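Dihydropyrimidinase (PDB 3SFW) probably catalyses the reversible, zinc-dependent hydrolytic ring opening of dihydropyrimidines. Local coordinates at residues M1-I5 against L35-D39; S100-I105 against E136-V140; A116-F122 against A447-V453; D163-F167 against R223-L227; G425-S429 against R439-F443. Numbering follows the deposited sequence.

Contact 1 of 5, residues M1-I5 against L35-D39; sequences MKKWI and LQATD
A strand inside a sheet can still be covered on one face by the irregular loop that leads to its neighbour, and the amino-terminal strand here illustrates the case. Residues 2-5 are extended, while 35-39 form a loop without regular structure in which Gln36 and Asp39 both have positive phi (47° and 66°). The register pairs Trp4 with Ala37 (CA to CA 7.0 Å) and Lys2 with Asp39 (7.1 Å), too far for direct backbone ladder bonds. Three residues carry the contact. Trp4, chi1 t, points toward the loop and lays one face of its indole against Ala37: CB of Ala37 stands 3.8 Å from the centroid of the six-membered ring of Trp4, 22° off its normal, a CH-pi contact. Lys2, with chi1 m and chi3 p, bends its chain so that NZ makes a weak 3.3 Å hydrogen bond to Thr38 O and a shorter one of 2.8 Å to a water that also accepts weakly from Thr38 N (3.3 Å). Other waters fill gaps: one accepts from Lys2 N (2.8 Å) and donates to Asp39 O (2.7 Å), another accepts from Trp4 NE1 (3.2 Å) and Leu35 N (2.9 Å). Strand 2-6 lies between strands 20-24 and 41-44. The chemistry is mixed: an indole face on a methyl group, a lysine amine held weakly by a carbonyl, and water joining polar atoms that do not meet directly.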
# COMPACT_ATOMS: atom_id res chain seq x y z
N MET A 1 -0.38 -34.35 45.02
CA MET A 1 0.07 -33.45 46.10
C MET A 1 -0.18 -31.94 45.83
O MET A 1 -0.64 -31.53 44.74
CB MET A 1 1.52 -33.77 46.51
CG MET A 1 2.63 -33.45 45.48
SD MET A 1 4.29 -34.08 46.05
CE MET A 1 4.05 -35.87 45.85
N LYS A 2 0.01 -31.15 46.87
CA LYS A 2 -0.15 -29.71 46.76
C LYS A 2 1.21 -29.06 46.75
O LYS A 2 2.14 -29.46 47.49
CB LYS A 2 -0.99 -29.16 47.90
CG LYS A 2 -2.46 -29.57 47.83
CD LYS A 2 -3.13 -29.42 49.20
CE LYS A 2 -3.45 -27.98 49.50
NZ LYS A 2 -4.47 -27.84 50.60
N LYS A 3 1.33 -28.00 45.96
CA LYS A 3 2.56 -27.23 45.90
C LYS A 3 2.21 -25.75 46.00
O LYS A 3 1.29 -25.30 45.34
CB LYS A 3 3.30 -27.49 44.58
CG LYS A 3 3.81 -28.97 44.44
CD LYS A 3 4.50 -29.16 43.08
CE LYS A 3 5.01 -30.63 42.89
NZ LYS A 3 3.93 -31.69 42.86
N TRP A 4 2.94 -25.03 46.83
CA TRP A 4 2.68 -23.63 47.12
C TRP A 4 3.90 -22.84 46.70
O TRP A 4 4.96 -22.90 47.35
CB TRP A 4 2.46 -23.48 48.64
CG TRP A 4 1.93 -22.16 49.13
CD1 TRP A 4 1.37 -21.14 48.40
CD2 TRP A 4 1.88 -21.74 50.50
NE1 TRP A 4 1.02 -20.10 49.24
CE2 TRP A 4 1.32 -20.45 50.53
CE3 TRP A 4 2.24 -22.36 51.71
CZ2 TRP A 4 1.10 -19.75 51.74
CZ3 TRP A 4 2.06 -21.66 52.90
CH2 TRP A 4 1.49 -20.37 52.91
N ILE A 5 3.82 -22.21 45.51
CA ILE A 5 4.93 -21.47 44.98
C ILE A 5 4.87 -20.04 45.50
O ILE A 5 3.92 -19.26 45.15
CB ILE A 5 4.92 -21.45 43.43
CG1 ILE A 5 4.72 -22.85 42.83
CG2 ILE A 5 6.15 -20.78 42.89
CD1 ILE A 5 4.54 -22.84 41.25
N LEU A 35 -2.32 -17.02 51.27
CA LEU A 35 -3.18 -18.19 51.13
C LEU A 35 -3.20 -19.11 52.38
O LEU A 35 -4.12 -19.90 52.56
CB LEU A 35 -2.78 -19.01 49.89
CG LEU A 35 -3.06 -18.34 48.53
CD1 LEU A 35 -2.58 -19.20 47.41
CD2 LEU A 35 -4.57 -18.06 48.38
N GLN A 36 -2.13 -19.07 53.17
CA GLN A 36 -1.97 -19.99 54.33
C GLN A 36 -2.29 -21.44 53.97
O GLN A 36 -3.07 -22.12 54.67
CB GLN A 36 -2.81 -19.53 55.54
CG GLN A 36 -2.49 -18.10 56.00
CD GLN A 36 -3.53 -17.54 56.96
OE1 GLN A 36 -4.43 -18.25 57.41
NE2 GLN A 36 -3.40 -16.25 57.27
N ALA A 37 -1.69 -21.92 52.89
CA ALA A 37 -1.89 -23.29 52.42
C ALA A 37 -1.39 -24.28 53.46
O ALA A 37 -0.30 -24.13 54.02
CB ALA A 37 -1.20 -23.51 51.09
N THR A 38 -2.23 -25.25 53.78
CA THR A 38 -1.82 -26.32 54.67
C THR A 38 -1.39 -27.52 53.85
O THR A 38 -1.96 -27.80 52.77
CB THR A 38 -2.93 -26.70 55.73
OG1 THR A 38 -4.18 -26.97 55.07
CG2 THR A 38 -3.13 -25.58 56.75
N ASP A 39 -0.32 -28.15 54.32
CA ASP A 39 0.08 -29.45 53.81
C ASP A 39 0.51 -29.33 52.36
O ASP A 39 0.24 -30.23 51.56
CB ASP A 39 -1.07 -30.46 53.92
CG ASP A 39 -1.57 -30.65 55.36
OD1 ASP A 39 -0.75 -30.65 56.31
OD2 ASP A 39 -2.81 -30.81 55.52
O HOH W 1 0.09 -32.08 49.54
O HOH W 2 -4.52 -25.17 51.38
O HOH W 3 -0.06 -17.09 49.52

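Contact 2 of 5, residues S100-I105 against E136-V140; sequences SLHSAI and ELESV
The first amides of a helix lack a carbonyl in a preceding turn and need other acceptors; here Glu136 of a neighbouring helix supplies them. The local axes of helices 101-112 and 131-142 approach to 10.8 Å at 34°, with Leu101 CA 7.1 Å from Glu136 CA and His102 CA 7.5 Å from Val140 CA. Ser100 is the N-cap: its OG, at chi1 p, accepts from Ser103 N at 2.9 Å. Leu101 follows, its N donating to Glu136 OE1 (3.0 Å) from a carboxylate carried on an extended side chain (chi1 and chi2 t), while Leu101 CD1 packs on Leu137 CD2 at 3.6 Å. His102 gives its N to Glu136 OE2 (2.9 Å), although that oxygen is less surely placed, and its ring NE2 makes a weak bond to Ser139 OG at 2.9 Å. One turn on, Ile105 CD1 meets Val140 CG2 at 3.7 Å. The polar bonds involve Leu101 and His102, while Leu101 and Ile105 supply the apolar contact with Leu137 and Val140. Such side-by-side helices form the outer layer of a TIM-like barrel; Leu101, Ile105 and Val140 all rest on Leu124 of the intervening strand 119-124, and Leu137 reaches helix 163-176.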
# COMPACT_ATOMS: atom_id res chain seq x y z
N SER A 100 -3.96 -43.54 4.19
CA SER A 100 -5.02 -42.85 4.96
C SER A 100 -4.39 -41.84 5.91
O SER A 100 -3.27 -42.04 6.41
CB SER A 100 -5.88 -43.81 5.72
OG SER A 100 -5.28 -44.23 6.92
N LEU A 101 -5.13 -40.78 6.20
CA LEU A 101 -4.70 -39.81 7.22
C LEU A 101 -4.60 -40.51 8.56
O LEU A 101 -3.75 -40.19 9.36
CB LEU A 101 -5.72 -38.67 7.31
CG LEU A 101 -5.98 -37.87 6.02
CD1 LEU A 101 -7.02 -36.79 6.29
CD2 LEU A 101 -4.65 -37.23 5.51
N HIS A 102 -5.55 -41.41 8.86
CA HIS A 102 -5.57 -42.01 10.18
C HIS A 102 -4.38 -42.92 10.44
O HIS A 102 -3.96 -43.04 11.57
CB HIS A 102 -6.88 -42.79 10.45
CG HIS A 102 -8.09 -41.90 10.68
ND1 HIS A 102 -8.60 -41.62 11.94
CD2 HIS A 102 -8.82 -41.16 9.81
CE1 HIS A 102 -9.66 -40.82 11.81
NE2 HIS A 102 -9.85 -40.58 10.53
N SER A 103 -3.85 -43.54 9.39
CA SER A 103 -2.66 -44.37 9.56
C SER A 103 -1.47 -43.51 9.94
O SER A 103 -0.67 -43.90 10.74
CB SER A 103 -2.36 -45.24 8.33
OG SER A 103 -2.10 -44.44 7.19
N ALA A 104 -1.37 -42.33 9.36
CA ALA A 104 -0.22 -41.44 9.67
C ALA A 104 -0.37 -40.98 11.12
O ALA A 104 0.61 -40.95 11.89
CB ALA A 104 -0.21 -40.24 8.69
N ILE A 105 -1.60 -40.62 11.51
CA ILE A 105 -1.87 -40.25 12.91
C ILE A 105 -1.48 -41.35 13.92
O ILE A 105 -0.83 -41.09 14.96
CB ILE A 105 -3.38 -39.81 13.09
CG1 ILE A 105 -3.65 -38.59 12.20
CG2 ILE A 105 -3.73 -39.63 14.60
CD1 ILE A 105 -5.19 -38.29 11.99
N GLU A 136 -12.37 -38.01 5.38
CA GLU A 136 -11.61 -38.44 6.53
C GLU A 136 -11.36 -37.32 7.53
O GLU A 136 -11.23 -37.57 8.74
CB GLU A 136 -10.27 -39.01 6.08
CG GLU A 136 -9.76 -40.02 6.97
CD GLU A 136 -8.50 -40.75 6.51
OE1 GLU A 136 -7.97 -40.59 5.39
OE2 GLU A 136 -8.01 -41.44 7.37
N LEU A 137 -11.26 -36.09 7.03
CA LEU A 137 -10.93 -34.95 7.91
C LEU A 137 -11.98 -34.71 8.99
O LEU A 137 -11.68 -34.14 10.03
CB LEU A 137 -10.70 -33.67 7.08
CG LEU A 137 -9.35 -33.65 6.36
CD1 LEU A 137 -9.31 -32.46 5.41
CD2 LEU A 137 -8.23 -33.56 7.43
N GLU A 138 -13.22 -35.15 8.76
CA GLU A 138 -14.24 -34.92 9.79
C GLU A 138 -13.93 -35.56 11.14
O GLU A 138 -13.89 -34.87 12.18
CB GLU A 138 -15.65 -35.33 9.30
CG GLU A 138 -16.72 -34.93 10.31
CD GLU A 138 -18.12 -35.24 9.81
OE1 GLU A 138 -18.33 -36.36 9.29
OE2 GLU A 138 -18.97 -34.33 9.86
N SER A 139 -13.56 -36.84 11.14
CA SER A 139 -13.19 -37.45 12.43
C SER A 139 -11.82 -37.01 12.87
O SER A 139 -11.53 -37.01 14.05
CB SER A 139 -13.28 -38.97 12.34
OG SER A 139 -12.34 -39.46 11.40
N VAL A 140 -10.96 -36.65 11.92
CA VAL A 140 -9.65 -36.10 12.33
C VAL A 140 -9.86 -34.88 13.22
O VAL A 140 -9.26 -34.78 14.32
CB VAL A 140 -8.76 -35.72 11.10
CG1 VAL A 140 -7.47 -34.91 11.58
CG2 VAL A 140 -8.30 -37.01 10.34

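Contact 3 of 5, residues A116-F122 against A447-V453; sequences AVIDYGF and AGAGRYV
A tail returning from a distant part of the sequence can join a sheet edge with few backbone bonds, as residues 447-453 do along 116-122. Ala447 begins the approach, its N 3.9 Å from Val117 CG1. Gly448, at phi 88°, gives a weak 2.9 Å bond from its N to Ala116 O, the carbonyl that also accepts from Gly450 N at 2.9 Å. Between them Ala449 adds packing, its CB 3.9 Å from Val117 O. Gly450 comes so close (CA 3.9 Å from Ile118 CA) that a CB would clash with Ile118 O. From Arg451, N donates to Asp119 OD1 (2.8 Å) and O accepts from Tyr120 N (3.0 Å); its guanidinium goes to Glu26. Tyr452, chi1 t, forms a single beta bridge with Tyr120 (CA to CA 5.0 Å); its CA lies 3.8 Å from the Tyr120 ring centroid, a CH-pi contact, and Tyr452 CE1 touches Phe122 CD2 at 3.6 Å. Val453 closes the run with N to Tyr120 O, 2.7 Å. Backbone bonds and Asp119 OD1 fix the tail on strand 119-124 of the large mixed sheet; Lys382 and Arg433 meet the aspartate's charge, and Tyr120, Phe122 and Tyr452 add an aromatic cluster.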
# COMPACT_ATOMS: atom_id res chain seq x y z
N ALA A 116 7.45 -38.97 25.36
CA ALA A 116 7.38 -37.51 25.67
C ALA A 116 7.36 -37.21 27.18
O ALA A 116 6.74 -37.98 27.96
CB ALA A 116 6.07 -36.92 24.99
N VAL A 117 8.12 -36.19 27.60
CA VAL A 117 8.22 -35.84 29.02
C VAL A 117 7.34 -34.65 29.34
O VAL A 117 7.09 -34.36 30.50
CB VAL A 117 9.67 -35.56 29.46
CG1 VAL A 117 10.59 -36.74 29.03
CG2 VAL A 117 10.20 -34.24 28.86
N ILE A 118 6.82 -34.01 28.28
CA ILE A 118 5.82 -32.96 28.45
C ILE A 118 4.75 -33.13 27.39
O ILE A 118 4.80 -34.06 26.56
CB ILE A 118 6.43 -31.53 28.35
CG1 ILE A 118 7.43 -31.46 27.22
CG2 ILE A 118 7.21 -31.18 29.61
CD1 ILE A 118 7.04 -30.75 26.07
N ASP A 119 3.70 -32.30 27.46
CA ASP A 119 2.50 -32.57 26.70
C ASP A 119 2.66 -32.20 25.22
O ASP A 119 3.50 -31.36 24.88
CB ASP A 119 1.31 -31.84 27.29
CG ASP A 119 0.86 -32.45 28.60
OD1 ASP A 119 1.54 -33.43 29.04
OD2 ASP A 119 -0.13 -31.99 29.20
N TYR A 120 1.85 -32.82 24.36
CA TYR A 120 2.05 -32.66 22.90
C TYR A 120 0.72 -32.74 22.18
O TYR A 120 -0.13 -33.60 22.51
CB TYR A 120 3.03 -33.71 22.33
CG TYR A 120 2.64 -35.15 22.65
CD1 TYR A 120 2.96 -35.73 23.89
CD2 TYR A 120 1.95 -35.94 21.68
CE1 TYR A 120 2.50 -37.04 24.23
CE2 TYR A 120 1.51 -37.22 22.00
CZ TYR A 120 1.82 -37.78 23.25
OH TYR A 120 1.37 -39.07 23.54
N GLY A 121 0.61 -31.98 21.10
CA GLY A 121 -0.46 -32.20 20.17
C GLY A 121 0.15 -32.48 18.83
O GLY A 121 1.41 -32.44 18.68
N PHE A 122 -0.71 -32.77 17.85
CA PHE A 122 -0.26 -32.91 16.47
C PHE A 122 -1.01 -31.95 15.55
O PHE A 122 -2.23 -31.80 15.65
CB PHE A 122 -0.50 -34.34 15.94
CG PHE A 122 0.26 -35.41 16.70
CD1 PHE A 122 1.60 -35.22 17.09
CD2 PHE A 122 -0.38 -36.61 17.02
CE1 PHE A 122 2.25 -36.13 17.85
CE2 PHE A 122 0.29 -37.57 17.81
CZ PHE A 122 1.60 -37.35 18.19
N ALA A 447 10.49 -40.20 30.89
CA ALA A 447 9.90 -40.62 29.60
C ALA A 447 8.46 -41.10 29.82
O ALA A 447 8.21 -41.96 30.66
CB ALA A 447 10.75 -41.77 28.97
N GLY A 448 7.54 -40.57 29.00
CA GLY A 448 6.14 -40.99 29.07
C GLY A 448 5.27 -40.22 30.06
O GLY A 448 4.05 -40.44 30.11
N ALA A 449 5.85 -39.28 30.79
CA ALA A 449 5.02 -38.42 31.64
C ALA A 449 4.05 -37.55 30.83
O ALA A 449 2.97 -37.15 31.32
CB ALA A 449 5.92 -37.52 32.50
N GLY A 450 4.52 -37.11 29.67
CA GLY A 450 3.77 -36.22 28.79
C GLY A 450 2.53 -36.89 28.25
O GLY A 450 2.48 -38.12 28.11
N ARG A 451 1.48 -36.09 28.03
CA ARG A 451 0.20 -36.59 27.49
C ARG A 451 -0.19 -35.87 26.20
O ARG A 451 0.14 -34.70 25.99
CB ARG A 451 -0.96 -36.42 28.49
CG ARG A 451 -0.67 -37.14 29.80
CD ARG A 451 -1.94 -37.66 30.43
NE ARG A 451 -2.72 -36.59 31.00
CZ ARG A 451 -3.01 -36.49 32.30
NH1 ARG A 451 -3.71 -35.45 32.74
NH2 ARG A 451 -2.59 -37.42 33.16
N TYR A 452 -0.90 -36.61 25.36
CA TYR A 452 -1.41 -36.06 24.09
C TYR A 452 -2.52 -35.08 24.43
O TYR A 452 -3.37 -35.37 25.29
CB TYR A 452 -1.99 -37.20 23.21
CG TYR A 452 -2.67 -36.66 21.96
CD1 TYR A 452 -1.90 -36.10 20.93
CD2 TYR A 452 -4.07 -36.75 21.77
CE1 TYR A 452 -2.50 -35.57 19.78
CE2 TYR A 452 -4.67 -36.18 20.65
CZ TYR A 452 -3.89 -35.61 19.66
OH TYR A 452 -4.45 -35.10 18.53
N VAL A 453 -2.55 -33.96 23.72
CA VAL A 453 -3.61 -32.95 23.92
C VAL A 453 -4.57 -32.93 22.75
O VAL A 453 -4.14 -32.78 21.60
CB VAL A 453 -2.98 -31.53 24.05
CG1 VAL A 453 -4.10 -30.47 24.27
CG2 VAL A 453 -2.01 -31.55 25.24
O HOH W 4 4.54 -39.77 26.63
O HOH W 5 1.54 -39.98 25.95
O HOH W 6 -3.44 -32.35 18.93

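Contact 4 of 5, residues D163-F167 against R223-L227; sequences DETLF and RAIAL
Helices on the outside of a TIM-like barrel commonly pack obliquely, and here helices 163-176 and 214-230 of the amidohydrolase domain meet at a crossing angle of -49°, their local axes 10.5 Å apart. Both segments are regularly helical: Phe167 N donates to Asp163 O (2.9 Å) and Leu227 N to Arg223 O (3.1 Å), so these amides are satisfied internally. CA atoms approach most closely at Phe167 and Leu227 (5.9 Å), then at Leu166 and Ala224 (7.7 Å). Across the interface runs one salt bridge, in which Arg223 NH2 donates to Asp163 OD1 at 2.8 Å. Both charged groups have further partners: Arg223 NH1 pairs with Glu219 of its own helix, and Asp163 OD2 accepts from Asn186 of the third subunit, so the bridge stands where subunits meet. Leu227, with the largest covered area of the contact, points toward the other helix, its CD2 3.9 Å from Leu166 CD2, and also packs on Val189 of the third subunit. Leu166, chi1 t and chi2 p, reaches Ala224 CB with CD2 at 4.1 Å, and both touch Val182 of strand 180-182. Phe167 sets its ring edge against the Leu227 backbone, CE2 lying 3.6 Å from Leu227 O.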
# COMPACT_ATOMS: atom_id res chain seq x y z
N ASP A 163 -2.36 -25.62 -5.78
CA ASP A 163 -3.45 -24.70 -5.49
C ASP A 163 -4.78 -25.40 -5.32
O ASP A 163 -5.60 -24.97 -4.52
CB ASP A 163 -3.55 -23.60 -6.55
CG ASP A 163 -2.39 -22.61 -6.47
OD1 ASP A 163 -1.61 -22.64 -5.47
OD2 ASP A 163 -2.29 -21.78 -7.41
N GLU A 164 -5.04 -26.41 -6.14
CA GLU A 164 -6.25 -27.21 -5.93
C GLU A 164 -6.30 -27.83 -4.51
O GLU A 164 -7.33 -27.72 -3.80
CB GLU A 164 -6.35 -28.30 -7.03
CG GLU A 164 -7.48 -29.29 -6.78
CD GLU A 164 -7.58 -30.39 -7.87
OE1 GLU A 164 -8.56 -31.16 -7.81
OE2 GLU A 164 -6.71 -30.49 -8.76
N THR A 165 -5.19 -28.42 -4.07
CA THR A 165 -5.16 -28.99 -2.73
C THR A 165 -5.35 -27.92 -1.66
O THR A 165 -6.12 -28.10 -0.70
CB THR A 165 -3.88 -29.79 -2.51
OG1 THR A 165 -3.94 -30.95 -3.33
CG2 THR A 165 -3.75 -30.22 -1.08
N LEU A 166 -4.66 -26.80 -1.81
CA LEU A 166 -4.70 -25.77 -0.76
C LEU A 166 -6.09 -25.15 -0.72
O LEU A 166 -6.67 -24.98 0.36
CB LEU A 166 -3.60 -24.71 -0.99
CG LEU A 166 -3.71 -23.46 -0.08
CD1 LEU A 166 -3.64 -23.90 1.41
CD2 LEU A 166 -2.57 -22.48 -0.42
N PHE A 167 -6.70 -24.88 -1.86
CA PHE A 167 -8.03 -24.23 -1.84
C PHE A 167 -9.13 -25.16 -1.27
O PHE A 167 -9.92 -24.76 -0.42
CB PHE A 167 -8.42 -23.79 -3.25
CG PHE A 167 -9.64 -22.91 -3.29
CD1 PHE A 167 -10.67 -23.21 -4.15
CD2 PHE A 167 -9.73 -21.77 -2.48
CE1 PHE A 167 -11.81 -22.38 -4.22
CE2 PHE A 167 -10.85 -20.94 -2.53
CZ PHE A 167 -11.89 -21.22 -3.45
N ARG A 223 -0.38 -15.74 -2.22
CA ARG A 223 -1.26 -16.73 -2.86
C ARG A 223 -2.08 -17.44 -1.79
O ARG A 223 -3.30 -17.60 -1.94
CB ARG A 223 -0.43 -17.73 -3.67
CG ARG A 223 -1.28 -18.88 -4.28
CD ARG A 223 -0.58 -19.40 -5.55
NE ARG A 223 0.88 -19.44 -5.39
CZ ARG A 223 1.59 -20.50 -5.02
NH1 ARG A 223 2.90 -20.37 -4.80
NH2 ARG A 223 1.00 -21.71 -4.95
N ALA A 224 -1.43 -17.86 -0.70
CA ALA A 224 -2.20 -18.56 0.35
C ALA A 224 -3.24 -17.60 0.95
O ALA A 224 -4.39 -18.00 1.23
CB ALA A 224 -1.25 -19.07 1.42
N ILE A 225 -2.89 -16.32 1.06
CA ILE A 225 -3.80 -15.34 1.63
C ILE A 225 -5.01 -15.11 0.71
O ILE A 225 -6.15 -15.12 1.17
CB ILE A 225 -3.07 -13.98 1.85
CG1 ILE A 225 -2.26 -14.07 3.13
CG2 ILE A 225 -4.10 -12.82 1.85
CD1 ILE A 225 -1.23 -12.95 3.28
N ALA A 226 -4.78 -15.03 -0.60
CA ALA A 226 -5.88 -14.83 -1.54
C ALA A 226 -6.85 -16.01 -1.53
O ALA A 226 -8.09 -15.83 -1.55
CB ALA A 226 -5.32 -14.65 -2.98
N LEU A 227 -6.31 -17.22 -1.49
CA LEU A 227 -7.16 -18.41 -1.51
C LEU A 227 -7.92 -18.51 -0.19
O LEU A 227 -9.09 -18.89 -0.17
CB LEU A 227 -6.26 -19.67 -1.68
CG LEU A 227 -6.12 -20.17 -3.13
CD1 LEU A 227 -5.68 -19.04 -4.09
CD2 LEU A 227 -5.13 -21.32 -3.15

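Contact 5 of 5, residues G425-S429 against R439-F443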
# COMPACT_ATOMS: atom_id res chain seq x y z
N GLY A 425 18.86 -14.49 31.30
CA GLY A 425 17.65 -15.27 31.59
C GLY A 425 18.01 -16.74 31.65
O GLY A 425 18.75 -17.23 30.83
N ASP A 426 17.56 -17.42 32.70
CA ASP A 426 17.86 -18.83 32.89
C ASP A 426 16.56 -19.51 33.36
O ASP A 426 15.87 -19.03 34.27
CB ASP A 426 19.00 -18.98 33.94
CG ASP A 426 19.76 -20.31 33.83
OD1 ASP A 426 19.64 -21.02 32.81
OD2 ASP A 426 20.51 -20.64 34.79
N VAL A 427 16.21 -20.61 32.70
CA VAL A 427 15.09 -21.48 33.14
C VAL A 427 15.52 -22.34 34.33
O VAL A 427 16.41 -23.21 34.20
CB VAL A 427 14.62 -22.36 31.95
CG1 VAL A 427 13.54 -23.36 32.41
CG2 VAL A 427 14.06 -21.43 30.81
N ILE A 428 14.98 -22.04 35.50
CA ILE A 428 15.43 -22.72 36.72
C ILE A 428 14.65 -24.00 36.96
O ILE A 428 15.25 -25.07 37.13
CB ILE A 428 15.31 -21.81 37.95
CG1 ILE A 428 16.07 -20.49 37.69
CG2 ILE A 428 15.73 -22.57 39.27
CD1 ILE A 428 17.57 -20.67 37.33
N SER A 429 13.32 -23.90 37.02
CA SER A 429 12.47 -25.07 37.23
C SER A 429 11.26 -25.03 36.30
O SER A 429 10.84 -23.95 35.90
CB SER A 429 12.02 -25.13 38.68
OG SER A 429 13.18 -25.24 39.49
N ARG A 439 13.98 -29.32 37.77
CA ARG A 439 14.01 -28.61 39.03
C ARG A 439 15.44 -28.21 39.32
O ARG A 439 16.34 -29.07 39.27
CB ARG A 439 13.48 -29.49 40.14
CG ARG A 439 13.27 -28.70 41.46
CD ARG A 439 12.54 -29.55 42.46
NE ARG A 439 12.15 -28.78 43.64
CZ ARG A 439 11.32 -29.26 44.56
NH1 ARG A 439 10.83 -30.48 44.43
NH2 ARG A 439 11.01 -28.54 45.61
N ASN A 440 15.66 -26.91 39.51
CA ASN A 440 17.02 -26.38 39.65
C ASN A 440 17.97 -26.91 38.58
O ASN A 440 19.12 -27.32 38.87
CB ASN A 440 17.53 -26.67 41.08
CG ASN A 440 16.71 -25.94 42.10
OD1 ASN A 440 16.51 -24.75 41.97
ND2 ASN A 440 16.16 -26.66 43.08
N LYS A 441 17.52 -26.83 37.34
CA LYS A 441 18.32 -27.16 36.17
C LYS A 441 18.75 -28.64 36.11
O LYS A 441 19.65 -28.98 35.36
CB LYS A 441 19.53 -26.19 36.00
CG LYS A 441 19.08 -24.72 35.75
CD LYS A 441 20.22 -23.75 35.93
CE LYS A 441 21.02 -23.69 34.67
NZ LYS A 441 22.09 -22.66 34.90
N GLN A 442 18.01 -29.51 36.79
CA GLN A 442 18.24 -30.96 36.70
C GLN A 442 16.96 -31.64 36.23
O GLN A 442 15.85 -31.19 36.55
CB GLN A 442 18.65 -31.48 38.08
CG GLN A 442 20.03 -30.91 38.51
CD GLN A 442 20.30 -31.09 39.99
OE1 GLN A 442 19.45 -30.75 40.83
NE2 GLN A 442 21.49 -31.60 40.33
N PHE A 443 17.10 -32.68 35.43
CA PHE A 443 15.90 -33.35 34.91
C PHE A 443 15.35 -34.33 35.95
O PHE A 443 16.00 -35.35 36.27
CB PHE A 443 16.22 -34.11 33.63
CG PHE A 443 15.07 -34.95 33.11
CD1 PHE A 443 13.85 -34.33 32.76
CD2 PHE A 443 15.26 -36.28 32.81
CE1 PHE A 443 12.81 -35.10 32.19
CE2 PHE A 443 14.23 -37.05 32.26
CZ PHE A 443 12.99 -36.46 31.98
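Two residues in succession, Asn440 and Lys441, have positive phi (47° and 64°), the mark of the type I' turn that runs from Arg439 to Gln442. The turn is closed by its own backbone, Gln442 N donating to Arg439 O at 3.0 Å and Arg439 N to Gln442 O at 2.9 Å; the amides of Asn440 and Lys441 take no part in that closure and instead donate to strand 422-432. Lys441 N bonds to Ile428 O at 2.9 Å, and Asn440 N to Ser429 OG at 3.0 Å with a nearly straight angle of 171°; Ser429, chi1 m, brings its hydroxyl to the turn. Such two-residue turns are the tight reversals of a beta hairpin, here between strands 435-439 and 442-443. The strand that receives it, 422-432, is irregular too: Ile428, with psi of -56°, and Ser429 form a classic beta bulge opposite Leu395 of strand 393-403. Lys441 has the most surface covered. Its chain, bent at chi3 p, passes Val427 O at 3.4 Å from CG and ends in a salt bridge, NZ to Asp426 OD2 at 2.6 Å. The CA-to-CB bond of Arg439 points away from 425-429, and its guanidinium forms a salt bridge with Glu41 of the small amino-terminal sheet.

The five contacts divide between a barrel-like catalytic domain and the beta-rich region built from the two chain ends. Contact 1, in the small amino-terminal sheet, touches the second subunit, its centre about 33 Å from that of the chain; the centre of contact 4, on the opposite side and bordering the third subunit, is about 52 Å from that of contact 1. Contacts 2 and 3 alternate along the chain and have helix 101-112, strand 119-124 and helix 131-142 consecutive between them. Contact 3 spans 324 residues, enclosing contacts 4 and 5, and touches contact 5 through Val117 CG1 and Phe443 CZ, 3.8 Å apart, where both reach one mixed sheet. That sheet connects terminal region and catalytic domain.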